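Local coordinates for ABC transporter substrate binding protein (Ribose) (PDB 5DKV) that binds the sugar alpha-D-tagatopyranose and is probably the solute-binding component of an ABC transporter for sugars, at residues Q73-L77 with L98-L102; K84-I88 with I110-T114; I60-G64 with A79-K83; L135-D141 with I296-T302. All coordinates share one frame; numbering follows the deposited sequence.

Interaction 1 of 4, residues Q73-L77 with L98-L102; sequences QVPVL and LVQPL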
loop_
_atom_site.group_PDB
_atom_site.type_symbol
_atom_site.label_atom_id
_atom_site.label_comp_id
_atom_site.label_asym_id
_atom_site.label_seq_id
_atom_site.Cartn_x
_atom_site.Cartn_y
_atom_site.Cartn_z
ATOM N N GLN A 73 11.500 -4.705 11.570
ATOM C CA GLN A 73 10.991 -3.346 11.767
ATOM C C GLN A 73 11.091 -2.892 13.235
ATOM O O GLN A 73 11.373 -1.718 13.500
ATOM C CB GLN A 73 9.548 -3.224 11.280
ATOM C CG GLN A 73 9.047 -1.769 11.267
ATOM C CD GLN A 73 7.607 -1.677 10.824
ATOM O OE1 GLN A 73 6.752 -2.397 11.321
ATOM N NE2 GLN A 73 7.349 -0.830 9.843
ATOM N N VAL A 74 10.877 -3.786 14.196
ATOM C CA VAL A 74 10.852 -3.339 15.583
ATOM C C VAL A 74 12.217 -2.794 16.060
ATOM O O VAL A 74 12.254 -1.756 16.737
ATOM C CB VAL A 74 10.329 -4.468 16.528
ATOM C CG1 VAL A 74 10.584 -4.153 18.027
ATOM C CG2 VAL A 74 8.836 -4.665 16.277
ATOM N N PRO A 75 13.345 -3.443 15.690
ATOM C CA PRO A 75 14.622 -2.816 16.057
ATOM C C PRO A 75 14.843 -1.426 15.457
ATOM O O PRO A 75 15.501 -0.574 16.083
ATOM C CB PRO A 75 15.661 -3.794 15.514
ATOM C CG PRO A 75 14.956 -5.128 15.528
ATOM C CD PRO A 75 13.515 -4.847 15.275
ATOM N N VAL A 76 14.345 -1.212 14.248
ATOM C CA VAL A 76 14.403 0.113 13.663
ATOM C C VAL A 76 13.571 1.087 14.479
ATOM O O VAL A 76 14.019 2.199 14.786
ATOM C CB VAL A 76 13.912 0.100 12.221
ATOM C CG1 VAL A 76 13.838 1.528 11.659
ATOM C CG2 VAL A 76 14.836 -0.766 11.383
ATOM N N LEU A 77 12.348 0.679 14.806
ATOM C CA LEU A 77 11.484 1.500 15.642
ATOM C C LEU A 77 12.188 1.837 16.953
ATOM O O LEU A 77 12.180 2.990 17.383
ATOM C CB LEU A 77 10.165 0.801 15.905
ATOM C CG LEU A 77 9.268 1.404 16.984
ATOM C CD1 LEU A 77 8.811 2.808 16.661
ATOM C CD2 LEU A 77 8.103 0.474 17.199
ATOM N N LEU A 98 3.167 -5.175 16.384
ATOM C CA LEU A 98 3.667 -3.797 16.545
ATOM C C LEU A 98 2.970 -3.051 17.676
ATOM O O LEU A 98 3.368 -1.946 18.030
ATOM C CB LEU A 98 3.515 -3.017 15.229
ATOM C CG LEU A 98 4.772 -3.007 14.322
ATOM C CD1 LEU A 98 5.877 -2.104 14.898
ATOM C CD2 LEU A 98 5.278 -4.407 14.064
ATOM N N VAL A 99 1.964 -3.668 18.285
ATOM C CA VAL A 99 1.205 -2.978 19.327
ATOM C C VAL A 99 2.071 -2.667 20.543
ATOM O O VAL A 99 2.186 -1.497 20.915
ATOM C CB VAL A 99 -0.025 -3.792 19.752
ATOM C CG1 VAL A 99 -0.737 -3.153 20.967
ATOM C CG2 VAL A 99 -0.956 -3.913 18.577
ATOM N N GLN A 100 2.673 -3.678 21.172
ATOM C CA GLN A 100 3.435 -3.402 22.391
ATOM C C GLN A 100 4.706 -2.555 22.137
ATOM O O GLN A 100 5.033 -1.669 22.943
ATOM C CB GLN A 100 3.796 -4.702 23.119
ATOM C CG GLN A 100 2.600 -5.357 23.813
ATOM C CD GLN A 100 1.897 -4.423 24.799
ATOM O OE1 GLN A 100 2.542 -3.676 25.537
ATOM N NE2 GLN A 100 0.571 -4.453 24.800
ATOM N N PRO A 101 5.422 -2.805 21.027
ATOM C CA PRO A 101 6.564 -1.942 20.724
ATOM C C PRO A 101 6.177 -0.481 20.549
ATOM O O PRO A 101 6.904 0.386 21.035
ATOM C CB PRO A 101 7.107 -2.543 19.421
ATOM C CG PRO A 101 6.764 -3.975 19.525
ATOM C CD PRO A 101 5.386 -3.976 20.136
ATOM N N LEU A 102 5.056 -0.199 19.888
ATOM C CA LEU A 102 4.602 1.188 19.751
ATOM C C LEU A 102 4.050 1.738 21.062
ATOM O O LEU A 102 4.180 2.927 21.336
ATOM C CB LEU A 102 3.555 1.318 18.636
ATOM C CG LEU A 102 4.161 1.262 17.231
ATOM C CD1 LEU A 102 3.073 1.151 16.182
ATOM C CD2 LEU A 102 5.037 2.495 16.975
#
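L77 reaches from one helix across to P101 and L102 of the next and carries much of this apolar contact. Its CB leaves the backbone in the direction of the second helix. CG stands anti to the backbone N (chi1 168°), which sends the branch forward into the gap. The two methyls then divide the work. L77 CD1 lies 3.8 Å from L102 CD2. L77 CD2 touches the same L102 CD2 at 3.7 Å and also meets P101 CB at 3.9 Å. L77 CD2 also comes within 4.1 Å of L98 CD1, so this one methyl is gripped by three residues. The L77 side chain crosses those of P101 and L102 at about a right angle.

One turn earlier V74 covers the proline ring. V74 CG2 sits 3.9 Å from P101 CG, and its other methyl lies close to the same ring. Here the packing is partly open to solvent.

Q73 closes the buried end. Its OE1 rests 3.6 Å from L98 CG, an apolar neighbour. The amide finds its polar partners in the loops: OE1 bonds to the hydroxyl of T93, and NE2 bonds to the carbonyls of A91 and P34. Those three bonds fix the amide's rotation and hold OE1 against the branch of L98.

Helices 70-81 and 99-107 thus lie next to each other against the sheet. Q73 and L77 rest on I33 of strand 29-33, while Q73, L98 and L102 share I90 of strand 87-90.

Interaction 2 of 4, residues K84-I88 with I110-T114; sequences KPDAI and IPMIT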
loop_
_atom_site.group_PDB
_atom_site.type_symbol
_atom_site.label_atom_id
_atom_site.label_comp_id
_atom_site.label_asym_id
_atom_site.label_seq_id
_atom_site.Cartn_x
_atom_site.Cartn_y
_atom_site.Cartn_z
ATOM N N LYS A 84 14.549 10.276 20.261
ATOM C CA LYS A 84 13.567 11.184 20.865
ATOM C C LYS A 84 12.888 12.091 19.840
ATOM O O LYS A 84 12.901 13.316 19.973
ATOM C CB LYS A 84 14.227 12.036 21.953
ATOM C CG LYS A 84 14.974 11.235 23.012
ATOM C CD LYS A 84 15.603 12.175 24.049
ATOM C CE LYS A 84 16.368 11.432 25.130
ATOM N NZ LYS A 84 17.034 12.382 26.071
ATOM N N PRO A 85 12.263 11.494 18.815
ATOM C CA PRO A 85 11.561 12.343 17.861
ATOM C C PRO A 85 10.348 12.979 18.502
ATOM O O PRO A 85 9.854 12.458 19.507
ATOM C CB PRO A 85 11.164 11.368 16.763
ATOM C CG PRO A 85 10.917 10.113 17.485
ATOM C CD PRO A 85 11.984 10.069 18.556
ATOM N N ASP A 86 9.880 14.090 17.937
ATOM C CA ASP A 86 8.685 14.759 18.465
ATOM C C ASP A 86 7.395 13.989 18.154
ATOM O O ASP A 86 6.402 14.073 18.903
ATOM C CB ASP A 86 8.610 16.193 17.908
ATOM C CG ASP A 86 9.777 17.052 18.380
ATOM O OD1 ASP A 86 9.956 17.174 19.613
ATOM O OD2 ASP A 86 10.536 17.568 17.530
ATOM N N ALA A 87 7.406 13.271 17.034
ATOM C CA ALA A 87 6.297 12.395 16.648
ATOM C C ALA A 87 6.793 11.280 15.746
ATOM O O ALA A 87 7.882 11.399 15.163
ATOM C CB ALA A 87 5.196 13.213 15.953
ATOM N N ILE A 88 6.021 10.184 15.665
ATOM C CA ILE A 88 6.348 9.055 14.783
ATOM C C ILE A 88 5.211 8.777 13.823
ATOM O O ILE A 88 4.052 8.629 14.234
ATOM C CB ILE A 88 6.638 7.755 15.588
ATOM C CG1 ILE A 88 7.884 7.941 16.446
ATOM C CG2 ILE A 88 6.779 6.532 14.653
ATOM C CD1 ILE A 88 8.037 6.909 17.572
ATOM N N ILE A 110 5.535 9.905 23.265
ATOM C CA ILE A 110 5.718 10.187 21.836
ATOM C C ILE A 110 4.431 9.954 21.027
ATOM O O ILE A 110 3.968 8.815 20.917
ATOM C CB ILE A 110 6.851 9.323 21.226
ATOM C CG1 ILE A 110 8.157 9.487 22.025
ATOM C CG2 ILE A 110 7.061 9.676 19.738
ATOM C CD1 ILE A 110 9.255 8.514 21.629
ATOM N N PRO A 111 3.847 11.024 20.449
ATOM C CA PRO A 111 2.615 10.811 19.684
ATOM C C PRO A 111 2.887 10.123 18.363
ATOM O O PRO A 111 3.983 10.267 17.807
ATOM C CB PRO A 111 2.081 12.237 19.458
ATOM C CG PRO A 111 3.307 13.092 19.482
ATOM C CD PRO A 111 4.195 12.460 20.537
ATOM N N MET A 112 1.904 9.398 17.850
ATOM C CA MET A 112 2.101 8.660 16.610
ATOM C C MET A 112 0.857 8.562 15.765
ATOM O O MET A 112 -0.281 8.692 16.238
ATOM C CB MET A 112 2.605 7.261 16.904
ATOM C CG MET A 112 1.556 6.401 17.554
ATOM S SD MET A 112 2.279 4.854 18.041
ATOM C CE MET A 112 3.273 5.407 19.423
ATOM N N ILE A 113 1.121 8.366 14.480
ATOM C CA ILE A 113 0.131 8.189 13.446
ATOM C C ILE A 113 0.539 6.965 12.635
ATOM O O ILE A 113 1.739 6.812 12.345
ATOM C CB ILE A 113 0.065 9.448 12.548
ATOM C CG1 ILE A 113 -0.540 10.599 13.344
ATOM C CG2 ILE A 113 -0.731 9.208 11.263
ATOM C CD1 ILE A 113 -0.543 11.945 12.622
ATOM N N THR A 114 -0.397 6.088 12.273
ATOM C CA THR A 114 -0.016 5.005 11.364
ATOM C C THR A 114 -0.473 5.394 9.943
ATOM O O THR A 114 -1.541 5.978 9.708
ATOM C CB THR A 114 -0.540 3.601 11.794
ATOM O OG1 THR A 114 -1.954 3.487 11.597
ATOM C CG2 THR A 114 -0.214 3.329 13.245
#
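I88 pairs with M112 in a parallel bridge, and the peptide groups around that pair are the tight part of the contact. I88 N donates to P111 O at 3.0 Å, in the carbonyl plane and nearly straight (160° at the hydrogen). I88 O in turn receives I113 N, also at 3.0 Å. I88 therefore bonds to the residues before and after M112, the regular pattern of parallel strands. M112 CA adds a C-H...O contact to I88 O at 3.1 Å. Just outside the bridge, D86 O lies 3.2 Å from P111 CD, so the proline ring is pressed on the backbone of the first segment. A87 CB packs normally on the same ring, 4.0 Å from P111 CG.

The side chains of I88 and I110 meet on the same face as the bridge. I88 CD1 touches I110 CG2 at 3.6 Å. M112 begins on that face too, but its CG is turned between the backbone N and the carbonyl carbon (chi1 69°). This leads the thioether away from I88.

The looser part is at P85, whose CD stays 4.4 Å from I110 CD1. K84 is exposed and makes no contact here. D86 has its CB directed away from the second segment, and its OD2 accepts a bond from R29 N.

The two strands and helix 99-107 form a beta-alpha-beta unit. That helix covers I88 and M112 through A105, with L102 also on M112. On the other face helix 276-291 covers A87, P111 and I113.

Interaction 3 of 4, residues I60-G64 with A79-K83; sequences IIFQG and AVIAK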
loop_
_atom_site.group_PDB
_atom_site.type_symbol
_atom_site.label_atom_id
_atom_site.label_comp_id
_atom_site.label_asym_id
_atom_site.label_seq_id
_atom_site.Cartn_x
_atom_site.Cartn_y
_atom_site.Cartn_z
ATOM N N ILE A 60 12.545 15.511 8.741
ATOM C CA ILE A 60 12.125 14.110 8.762
ATOM C C ILE A 60 13.282 13.236 9.180
ATOM O O ILE A 60 14.406 13.336 8.632
ATOM C CB ILE A 60 11.598 13.636 7.392
ATOM C CG1 ILE A 60 10.389 14.455 6.955
ATOM C CG2 ILE A 60 11.234 12.120 7.426
ATOM C CD1 ILE A 60 9.209 14.365 7.862
ATOM N N ILE A 61 13.011 12.376 10.164
ATOM C CA ILE A 61 13.918 11.295 10.529
ATOM C C ILE A 61 13.375 10.035 9.863
ATOM O O ILE A 61 12.330 9.537 10.266
ATOM C CB ILE A 61 14.000 11.095 12.060
ATOM C CG1 ILE A 61 14.442 12.389 12.730
ATOM C CG2 ILE A 61 14.948 9.933 12.396
ATOM C CD1 ILE A 61 14.352 12.361 14.228
ATOM N N PHE A 62 14.072 9.535 8.852
ATOM C CA PHE A 62 13.569 8.411 8.065
ATOM C C PHE A 62 14.438 7.190 8.256
ATOM O O PHE A 62 15.652 7.241 8.092
ATOM C CB PHE A 62 13.498 8.803 6.585
ATOM C CG PHE A 62 12.981 7.723 5.684
ATOM C CD1 PHE A 62 11.633 7.637 5.374
ATOM C CD2 PHE A 62 13.837 6.797 5.131
ATOM C CE1 PHE A 62 11.158 6.654 4.541
ATOM C CE2 PHE A 62 13.363 5.819 4.290
ATOM C CZ PHE A 62 12.028 5.750 3.987
ATOM N N GLN A 63 13.814 6.076 8.631
ATOM C CA GLN A 63 14.573 4.833 8.800
ATOM C C GLN A 63 13.629 3.665 8.649
ATOM O O GLN A 63 12.530 3.679 9.190
ATOM C CB GLN A 63 15.281 4.774 10.152
ATOM C CG GLN A 63 16.355 3.736 10.178
ATOM C CD GLN A 63 17.096 3.689 11.502
ATOM O OE1 GLN A 63 17.178 4.686 12.217
ATOM N NE2 GLN A 63 17.645 2.520 11.833
ATOM N N GLY A 64 14.058 2.674 7.888
ATOM C CA GLY A 64 13.257 1.485 7.669
ATOM C C GLY A 64 14.102 0.238 7.542
ATOM O O GLY A 64 15.343 0.302 7.430
ATOM N N ALA A 79 15.376 2.052 17.484
ATOM C CA ALA A 79 16.469 2.990 17.214
ATOM C C ALA A 79 15.918 4.387 17.026
ATOM O O ALA A 79 16.532 5.382 17.438
ATOM C CB ALA A 79 17.268 2.562 15.978
ATOM N N VAL A 80 14.746 4.471 16.410
ATOM C CA VAL A 80 14.098 5.760 16.226
ATOM C C VAL A 80 13.614 6.336 17.562
ATOM O O VAL A 80 13.803 7.513 17.818
ATOM C CB VAL A 80 12.931 5.659 15.220
ATOM C CG1 VAL A 80 12.050 6.904 15.249
ATOM C CG2 VAL A 80 13.506 5.453 13.844
ATOM N N ILE A 81 12.996 5.516 18.407
ATOM C CA ILE A 81 12.553 5.972 19.724
ATOM C C ILE A 81 13.701 6.615 20.504
ATOM O O ILE A 81 13.519 7.628 21.185
ATOM C CB ILE A 81 11.927 4.803 20.483
ATOM C CG1 ILE A 81 10.583 4.485 19.836
ATOM C CG2 ILE A 81 11.687 5.151 21.960
ATOM C CD1 ILE A 81 9.923 3.228 20.364
ATOM N N ALA A 82 14.895 6.063 20.350
ATOM C CA ALA A 82 16.035 6.507 21.136
ATOM C C ALA A 82 16.535 7.870 20.647
ATOM O O ALA A 82 17.281 8.545 21.344
ATOM C CB ALA A 82 17.148 5.471 21.080
ATOM N N LYS A 83 16.123 8.262 19.442
ATOM C CA LYS A 83 16.450 9.587 18.905
ATOM C C LYS A 83 15.478 10.674 19.403
ATOM O O LYS A 83 15.607 11.846 19.041
ATOM C CB LYS A 83 16.453 9.537 17.373
ATOM C CG LYS A 83 17.516 8.628 16.799
ATOM C CD LYS A 83 17.621 8.795 15.297
ATOM C CE LYS A 83 18.869 8.126 14.750
ATOM N NZ LYS A 83 18.630 6.737 14.301
#
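Q63 and I61 meet V80 and K83 in a surface contact between the outermost strand on this side of the sheet and the end of the helix that follows it. The area is modest and the side chains touch lightly. Q63 reaches across from the strand side. A chi1 of -163° turns the chain away from its own amide nitrogen, and the rest is extended, so the amide arrives beside the helix. There OE1 accepts a weak hydrogen bond from K83 NZ at 3.3 Å. The two side chains cross at about a right angle. On the other branch of the amide, Q63 NE2 lies 4.2 Å from A79 CB.

V80 slides past Q63 in the opposite direction. V80 CG2 comes to 4.1 Å from Q63 OE1 and rests beside Q63 CB. V80 is buried, since it also packs on A31, I33 and P85.

Strand 59-62, helix 70-81 and strand 87-90 make a beta-alpha-beta crossover in the Rossmann-like alpha/beta fold. Strand 29-33 lies between the two strands in the sheet, so the helix passes over it.

K83 follows helix 70-81, its N bonded to V80 O at 2.9 Å. Its aliphatic chain runs toward the strand, and K83 CD meets I61 CG2 at 4.1 Å. Rotation about CD-CE (chi4 93°) bends the chain and turns NZ to Q63. K83 is exposed to solvent, but its backbone carbonyl is bonded to R29.

Interaction 4 of 4, residues L135-D141 with I296-T302; sequences LSYIASD and IPTKIGT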
loop_
_atom_site.group_PDB
_atom_site.type_symbol
_atom_site.label_atom_id
_atom_site.label_comp_id
_atom_site.label_asym_id
_atom_site.label_seq_id
_atom_site.Cartn_x
_atom_site.Cartn_y
_atom_site.Cartn_z
ATOM N N LEU A 135 -2.916 8.476 16.960
ATOM C CA LEU A 135 -3.851 9.581 16.839
ATOM C C LEU A 135 -4.706 9.492 15.595
ATOM O O LEU A 135 -5.811 10.022 15.571
ATOM C CB LEU A 135 -3.100 10.910 16.808
ATOM C CG LEU A 135 -2.369 11.305 18.082
ATOM C CD1 LEU A 135 -1.397 12.418 17.775
ATOM C CD2 LEU A 135 -3.356 11.728 19.142
ATOM N N SER A 136 -4.181 8.825 14.568
ATOM C CA SER A 136 -4.828 8.780 13.267
ATOM C C SER A 136 -4.311 7.646 12.427
ATOM O O SER A 136 -3.193 7.192 12.623
ATOM C CB SER A 136 -4.609 10.102 12.548
ATOM O OG SER A 136 -5.376 10.200 11.363
ATOM N N TYR A 137 -5.142 7.216 11.477
ATOM C CA TYR A 137 -4.811 6.221 10.479
ATOM C C TYR A 137 -5.038 6.854 9.112
ATOM O O TYR A 137 -6.174 7.234 8.791
ATOM C CB TYR A 137 -5.699 4.974 10.642
ATOM C CG TYR A 137 -5.514 3.936 9.558
ATOM C CD1 TYR A 137 -4.269 3.655 9.039
ATOM C CD2 TYR A 137 -6.602 3.250 9.048
ATOM C CE1 TYR A 137 -4.104 2.693 8.037
ATOM C CE2 TYR A 137 -6.443 2.304 8.059
ATOM C CZ TYR A 137 -5.187 2.032 7.560
ATOM O OH TYR A 137 -5.026 1.095 6.570
ATOM N N ILE A 138 -3.968 7.002 8.352
ATOM C CA ILE A 138 -4.009 7.695 7.062
ATOM C C ILE A 138 -3.582 6.701 5.992
ATOM O O ILE A 138 -2.437 6.206 6.019
ATOM C CB ILE A 138 -3.097 8.914 7.056
ATOM C CG1 ILE A 138 -3.525 9.893 8.135
ATOM C CG2 ILE A 138 -3.130 9.608 5.672
ATOM C CD1 ILE A 138 -2.540 11.013 8.364
ATOM N N ALA A 139 -4.488 6.405 5.063
ATOM C CA ALA A 139 -4.256 5.334 4.094
ATOM C C ALA A 139 -5.274 5.360 2.983
ATOM O O ALA A 139 -6.258 6.096 3.063
ATOM C CB ALA A 139 -4.313 3.996 4.796
ATOM N N SER A 140 -5.090 4.528 1.964
ATOM C CA SER A 140 -6.159 4.336 0.976
ATOM C C SER A 140 -7.364 3.635 1.595
ATOM O O SER A 140 -7.249 3.007 2.638
ATOM C CB SER A 140 -5.677 3.497 -0.204
ATOM O OG SER A 140 -4.535 4.055 -0.813
ATOM N N ASP A 141 -8.508 3.721 0.932
ATOM C CA ASP A 141 -9.646 2.898 1.269
ATOM C C ASP A 141 -9.374 1.537 0.624
ATOM O O ASP A 141 -9.729 1.319 -0.533
ATOM C CB ASP A 141 -10.976 3.518 0.756
ATOM C CG ASP A 141 -12.212 2.655 1.073
ATOM O OD1 ASP A 141 -12.098 1.437 1.371
ATOM O OD2 ASP A 141 -13.343 3.199 1.003
ATOM N N ILE A 296 -6.883 16.504 15.414
ATOM C CA ILE A 296 -6.780 15.979 14.066
ATOM C C ILE A 296 -7.751 14.807 13.869
ATOM O O ILE A 296 -8.134 14.130 14.835
ATOM C CB ILE A 296 -5.333 15.546 13.750
ATOM C CG1 ILE A 296 -4.890 14.360 14.611
ATOM C CG2 ILE A 296 -4.371 16.722 13.924
ATOM C CD1 ILE A 296 -3.563 13.744 14.135
ATOM N N PRO A 297 -8.166 14.559 12.618
ATOM C CA PRO A 297 -9.074 13.428 12.347
ATOM C C PRO A 297 -8.440 12.084 12.707
ATOM O O PRO A 297 -7.240 11.919 12.544
ATOM C CB PRO A 297 -9.305 13.486 10.835
ATOM C CG PRO A 297 -8.754 14.779 10.376
ATOM C CD PRO A 297 -7.773 15.274 11.397
ATOM N N THR A 298 -9.226 11.123 13.181
ATOM C CA THR A 298 -8.665 9.812 13.501
ATOM C C THR A 298 -8.505 8.971 12.255
ATOM O O THR A 298 -7.859 7.912 12.290
ATOM C CB THR A 298 -9.545 9.027 14.475
ATOM O OG1 THR A 298 -10.812 8.839 13.882
ATOM C CG2 THR A 298 -9.737 9.772 15.796
ATOM N N LYS A 299 -9.107 9.428 11.160
ATOM C CA LYS A 299 -8.937 8.789 9.846
ATOM C C LYS A 299 -8.861 9.776 8.695
ATOM O O LYS A 299 -9.647 10.708 8.625
ATOM C CB LYS A 299 -10.091 7.841 9.561
ATOM C CG LYS A 299 -10.120 6.633 10.450
ATOM C CD LYS A 299 -11.281 5.713 10.064
ATOM C CE LYS A 299 -11.413 4.536 11.028
ATOM N NZ LYS A 299 -11.713 4.985 12.424
ATOM N N ILE A 300 -7.908 9.568 7.793
ATOM C CA ILE A 300 -7.925 10.268 6.514
ATOM C C ILE A 300 -7.724 9.233 5.433
ATOM O O ILE A 300 -6.723 8.495 5.451
ATOM C CB ILE A 300 -6.828 11.355 6.408
ATOM C CG1 ILE A 300 -6.894 12.295 7.595
ATOM C CG2 ILE A 300 -6.986 12.127 5.090
ATOM C CD1 ILE A 300 -5.809 13.373 7.600
ATOM N N GLY A 301 -8.686 9.182 4.518
ATOM C CA GLY A 301 -8.694 8.226 3.426
ATOM C C GLY A 301 -8.226 8.903 2.153
ATOM O O GLY A 301 -8.785 9.908 1.755
ATOM N N THR A 302 -7.196 8.355 1.519
ATOM C CA THR A 302 -6.630 8.956 0.313
ATOM C C THR A 302 -7.114 8.134 -0.876
ATOM O O THR A 302 -7.505 6.992 -0.705
ATOM C CB THR A 302 -5.097 9.016 0.384
ATOM O OG1 THR A 302 -4.574 7.700 0.603
ATOM C CG2 THR A 302 -4.671 9.917 1.554
HETATM O O HOH W 1 -7.143 12.228 16.612
HETATM O O HOH W 2 -4.149 6.427 -1.779
#
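Y137, I138 and A139 bridge K299, I300 and G301 as parallel strands, their axes 4.5 Å apart and inclined by 17°. In this two-lobed periplasmic binding protein fold, strand 299-307 lies beside strand 137-140 in the sheet, and strand 137-140 runs toward the sugar site. Four backbone bonds step from one strand to the other. Y137 N to T298 O and T302 N to A139 O are the shortest of them, both 2.9 Å. I300 bonds twice to strand 137-140, through its N to Y137 O and through its O to A139 N.

Before the strands pair, a side chain extends the bonding. S136 OG donates to P297 O at 2.8 Å, tilted from the carbonyl plane. Water 1 joins L135 O to I296 O. I296 CD1 also packs on L135 CB at 3.9 Å.

I138 and I300 lie side by side and point the same way. I138 CG1 is 4.0 Å from I300 CB, and their CD1 methyls also meet. The opposite face carries Y137 and K299, whose ends part. Y137 bonds to the carbonyl of D116 and sets its ring edge-to-face with F118. K299 forms a salt bridge with D123.

At the ligand end D141 is an N-cap, its OD1 bonded to the N of L144. D141 N is buried without a partner. S140 OG binds Q274, a residue of the tagatose pocket, which is consistent with a second-shell place for S140. Water 2 bridges S140 OG, at 2.6 Å, to T302 OG1.

Interactions 1, 2 and 3 cluster in one lobe and touch one another. Interactions 1 and 3 share helix 70-81: one uses its buried flank against a neighbouring helix, the other its far end against the edge of the sheet. Interaction 2 is buried and combines backbone bonds with apolar packing. It meets interaction 1 where L77 approaches I88. Interaction 3 is a surface contact and has a single weak polar link. Interaction 4 continues the sheet beyond interaction 2, since strands 112-115 and 137-140 are neighbours. It is partly buried, richest in hydrogen bonds and waters, and reaches toward the sugar. Interaction 1 rests on hydrocarbon contacts.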